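Local coordinates for protein prefoldin beta subunit 2 (Thermococcus sp., PDB 3AEI) that is a subunit of the archaeal co-chaperone prefoldin, which probably captures unfolded proteins and hands them on to the group II chaperonin, at residues K28-A33 against E64-S69. Numbering follows the deposited sequence. Where two conformers were deposited one is given.
With SO4 (sulfate ion), chain C.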
ATOM      1  N   LYS A  28      -0.948  13.152 -11.034  1.00 18.94           N
ATOM      2  CA  LYS A  28       0.118  13.222 -12.007  1.00 16.73           C
ATOM      3  C   LYS A  28       0.350  11.851 -12.670  1.00 17.04           C
ATOM      4  O   LYS A  28       0.687  11.793 -13.836  1.00 20.25           O
ATOM      5  CB  LYS A  28       1.437  13.679 -11.362  1.00 21.20           C
ATOM      6  CG  LYS A  28       1.489  15.118 -10.886  1.00 31.27           C
ATOM      7  CD  LYS A  28       2.744  15.269 -10.013  1.00 35.23           C
ATOM      8  CE  LYS A  28       2.918  16.651  -9.409  1.00 41.98           C
ATOM      9  NZ  LYS A  28       4.117  16.643  -8.467  1.00 33.73           N
ATOM     10  N   GLU A  29       0.188  10.768 -11.908  0.50 19.05           N
ATOM     11  CA  GLU A  29       0.362   9.433 -12.474  0.50 17.41           C
ATOM     12  C   GLU A  29      -0.709   9.190 -13.539  0.50 16.81           C
ATOM     13  O   GLU A  29      -0.430   8.616 -14.589  0.50 16.46           O
ATOM     14  CB  GLU A  29       0.288   8.358 -11.375  0.50 19.96           C
ATOM     15  CG  GLU A  29       1.511   8.398 -10.427  0.50 20.15           C
ATOM     16  CD  GLU A  29       1.353   7.540  -9.174  0.50 30.92           C
ATOM     17  OE1 GLU A  29       2.394   7.169  -8.585  0.50 26.18           O
ATOM     18  OE2 GLU A  29       0.207   7.251  -8.750  0.50 24.71           O
ATOM     19  N   LEU A  30      -1.943   9.623 -13.280  1.00 18.85           N
ATOM     20  CA  LEU A  30      -3.021   9.425 -14.262  1.00 18.60           C
ATOM     21  C   LEU A  30      -2.815  10.299 -15.499  1.00 16.99           C
ATOM     22  O   LEU A  30      -3.114   9.863 -16.603  1.00 18.84           O
ATOM     23  CB  LEU A  30      -4.414   9.713 -13.657  1.00 18.63           C
ATOM     24  CG  LEU A  30      -4.838   8.754 -12.539  1.00 20.84           C
ATOM     25  CD1 LEU A  30      -6.118   9.313 -11.860  1.00 26.95           C
ATOM     26  CD2 LEU A  30      -5.085   7.374 -13.080  1.00 22.47           C
ATOM     27  N   GLU A  31      -2.292  11.520 -15.322  1.00 17.98           N
ATOM     28  CA  GLU A  31      -1.995  12.386 -16.483  1.00 25.30           C
ATOM     29  C   GLU A  31      -0.883  11.749 -17.342  1.00 24.03           C
ATOM     30  O   GLU A  31      -0.952  11.770 -18.572  1.00 20.79           O
ATOM     31  CB  GLU A  31      -1.605  13.798 -15.996  1.00 22.10           C
ATOM     32  CG  GLU A  31      -2.743  14.400 -15.159  1.00 36.57           C
ATOM     33  CD  GLU A  31      -2.421  15.741 -14.509  1.00 46.34           C
ATOM     34  OE1 GLU A  31      -1.255  15.952 -14.102  1.00 42.47           O
ATOM     35  OE2 GLU A  31      -3.356  16.574 -14.385  1.00 39.52           O
ATOM     36  N   TYR A  32       0.116  11.129 -16.698  1.00 19.08           N
ATOM     37  CA  TYR A  32       1.178  10.463 -17.421  1.00 21.88           C
ATOM     38  C   TYR A  32       0.580   9.308 -18.212  1.00 23.57           C
ATOM     39  O   TYR A  32       0.849   9.157 -19.407  1.00 23.39           O
ATOM     40  CB  TYR A  32       2.234   9.952 -16.442  1.00 23.08           C
ATOM     41  CG  TYR A  32       3.545   9.610 -17.094  1.00 33.81           C
ATOM     42  CD1 TYR A  32       4.618  10.511 -17.076  1.00 36.17           C
ATOM     43  CD2 TYR A  32       3.731   8.375 -17.684  1.00 25.91           C
ATOM     44  CE1 TYR A  32       5.853  10.161 -17.631  1.00 44.37           C
ATOM     45  CE2 TYR A  32       4.960   8.013 -18.246  1.00 39.99           C
ATOM     46  CZ  TYR A  32       6.014   8.913 -18.207  1.00 44.64           C
ATOM     47  OH  TYR A  32       7.240   8.528 -18.695  1.00 53.63           O
ATOM     48  N   ALA A  33      -0.283   8.530 -17.558  1.00 18.58           N
ATOM     49  CA  ALA A  33      -0.926   7.389 -18.215  1.00 18.23           C
ATOM     50  C   ALA A  33      -1.732   7.883 -19.440  1.00 19.15           C
ATOM     51  O   ALA A  33      -1.708   7.246 -20.493  1.00 21.96           O
ATOM     52  CB  ALA A  33      -1.859   6.667 -17.225  1.00 15.33           C
ATOM     53  N   GLU A  64     -11.903   8.460 -19.776  1.00 17.42           N
ATOM     54  CA  GLU A  64     -12.998   8.982 -18.952  1.00 21.77           C
ATOM     55  C   GLU A  64     -12.671   8.936 -17.469  1.00 19.93           C
ATOM     56  O   GLU A  64     -12.881   9.909 -16.722  1.00 19.22           O
ATOM     57  CB  GLU A  64     -14.272   8.197 -19.233  1.00 25.84           C
ATOM     58  CG  GLU A  64     -15.011   8.690 -20.440  1.00 43.91           C
ATOM     59  CD  GLU A  64     -16.305   7.937 -20.682  1.00 53.27           C
ATOM     60  OE1 GLU A  64     -16.987   7.574 -19.693  1.00 49.68           O
ATOM     61  OE2 GLU A  64     -16.636   7.725 -21.870  1.00 53.73           O
ATOM     62  N   HIS A  65     -12.096   7.816 -17.054  1.00 17.75           N
ATOM     63  CA  HIS A  65     -11.711   7.663 -15.674  1.00 17.61           C
ATOM     64  C   HIS A  65     -10.637   8.700 -15.295  1.00 15.28           C
ATOM     65  O   HIS A  65     -10.708   9.319 -14.224  1.00 18.34           O
ATOM     66  CB  HIS A  65     -11.191   6.251 -15.436  1.00 16.42           C
ATOM     67  CG  HIS A  65     -10.546   6.076 -14.104  1.00 19.20           C
ATOM     68  ND1 HIS A  65     -11.226   6.243 -12.913  1.00 24.35           N
ATOM     69  CD2 HIS A  65      -9.270   5.763 -13.776  1.00 20.45           C
ATOM     70  CE1 HIS A  65     -10.392   6.035 -11.909  1.00 25.19           C
ATOM     71  NE2 HIS A  65      -9.202   5.748 -12.404  1.00 23.26           N
ATOM     72  N   ILE A  66      -9.656   8.893 -16.169  1.00 14.08           N
ATOM     73  CA  ILE A  66      -8.596   9.831 -15.880  1.00 16.21           C
ATOM     74  C   ILE A  66      -9.149  11.259 -15.759  1.00 17.79           C
ATOM     75  O   ILE A  66      -8.848  11.977 -14.802  1.00 20.19           O
ATOM     76  CB  ILE A  66      -7.524   9.774 -16.954  1.00 17.38           C
ATOM     77  CG1 ILE A  66      -6.811   8.401 -16.908  1.00 18.34           C
ATOM     78  CG2 ILE A  66      -6.488  10.909 -16.712  1.00 17.88           C
ATOM     79  CD1 ILE A  66      -5.934   8.109 -18.091  1.00 21.48           C
ATOM     80  N   GLU A  67     -10.011  11.646 -16.692  1.00 19.65           N
ATOM     81  CA  GLU A  67     -10.559  12.982 -16.624  1.00 19.69           C
ATOM     82  C   GLU A  67     -11.446  13.216 -15.405  1.00 20.70           C
ATOM     83  O   GLU A  67     -11.381  14.287 -14.803  1.00 20.13           O
ATOM     84  CB  GLU A  67     -11.308  13.329 -17.919  1.00 20.00           C
ATOM     85  CG  GLU A  67     -10.372  13.400 -19.119  1.00 23.16           C
ATOM     86  CD  GLU A  67      -9.352  14.518 -18.958  1.00 43.80           C
ATOM     87  OE1 GLU A  67      -9.757  15.642 -18.565  1.00 45.58           O
ATOM     88  OE2 GLU A  67      -8.150  14.290 -19.218  1.00 41.97           O
ATOM     89  N   ARG A  68     -12.270  12.245 -15.036  0.50 17.13           N
ATOM     90  CA  ARG A  68     -13.117  12.443 -13.877  0.50 19.40           C
ATOM     91  C   ARG A  68     -12.266  12.483 -12.620  0.50 23.43           C
ATOM     92  O   ARG A  68     -12.480  13.315 -11.750  0.50 25.87           O
ATOM     93  CB  ARG A  68     -14.153  11.323 -13.741  0.50 22.72           C
ATOM     94  CG  ARG A  68     -15.131  11.226 -14.913  0.50 27.06           C
ATOM     95  CD  ARG A  68     -16.298  10.300 -14.577  0.50 29.50           C
ATOM     96  NE  ARG A  68     -17.040   9.856 -15.752  0.50 45.82           N
ATOM     97  CZ  ARG A  68     -16.829   8.701 -16.377  0.50 50.59           C
ATOM     98  NH1 ARG A  68     -15.895   7.859 -15.943  0.50 57.60           N
ATOM     99  NH2 ARG A  68     -17.560   8.377 -17.432  0.50 54.92           N
ATOM    100  N   SER A  69     -11.292  11.581 -12.538  1.00 21.59           N
ATOM    101  CA  SER A  69     -10.447  11.513 -11.348  1.00 20.10           C
ATOM    102  C   SER A  69      -9.665  12.806 -11.193  1.00 22.66           C
ATOM    103  O   SER A  69      -9.499  13.306 -10.077  1.00 25.31           O
ATOM    104  CB  SER A  69      -9.480  10.303 -11.456  1.00 20.42           C
ATOM    105  OG  SER A  69     -10.188   9.082 -11.317  1.00 24.64           O
TER
HETATM  106  S   SO4 C 100     -14.561   7.090 -12.260  0.90 39.25           S
HETATM  107  O1  SO4 C 100     -15.587   8.149 -12.307  0.90 46.25           O
HETATM  108  O2  SO4 C 100     -13.294   7.652 -11.760  0.90 51.37           O
HETATM  109  O3  SO4 C 100     -14.350   6.548 -13.615  0.90 48.54           O
HETATM  110  O4  SO4 C 100     -15.015   6.015 -11.358  0.90 41.87           O
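Leu-30 and Ile-66 carry most of this contact, where segments of two antiparallel helices of a coiled coil, with 148° between their directions, pack through branched apolar side chains. CG2 of Ile-66 lies 3.5 Å from the carbonyl O of Leu-30 and also touches CB of that leucine, while CD1 of the isoleucine packs against the same carbonyl oxygen. CD1 of Ile-66 also lies 4.4 Å from CB of Ala-33. On the other side of the exchange, Leu-30 sends its two methyls to different partners: CD1 sits 3.5 Å from CB of Ser-69, and CD2 comes obliquely to the imidazole of His-65, 4.5 Å from NE2. No hydrogen bond joins the two segments.

In the next shell, the hydroxyl of Ser-69 is turned back on its own helix, its OG bonding the carbonyl O of His-65 at 3.0 Å from above the carbonyl plane; the backbone N of Ser-69 reaches that oxygen from the opposite face. CG of His-65 lies anti to the backbone N (chi1 170°), and the ring's second torsion turns the ND1 edge to a sulfate ion, probably from the crystallisation liquor; ND1 bonds sulfate O2 at 2.8 Å. Its NE2 is bonded to Asp-52 of the second subunit. An alanine in place of His-65 would probably leave that aspartate without this partner and open a gap beside CD2 of Leu-30.

Beyond these residues, Glu-31 reaches across the helix pair to a salt bridge with Arg-70. The contact thus ties helix 2-37 to helix 59-93 near the end of the coiled coil that leads into the hairpin of strands 46-50 and 53-57, with Ser-51 and Phe-50 of the second subunit packing on Leu-30 and Ala-33, respectively.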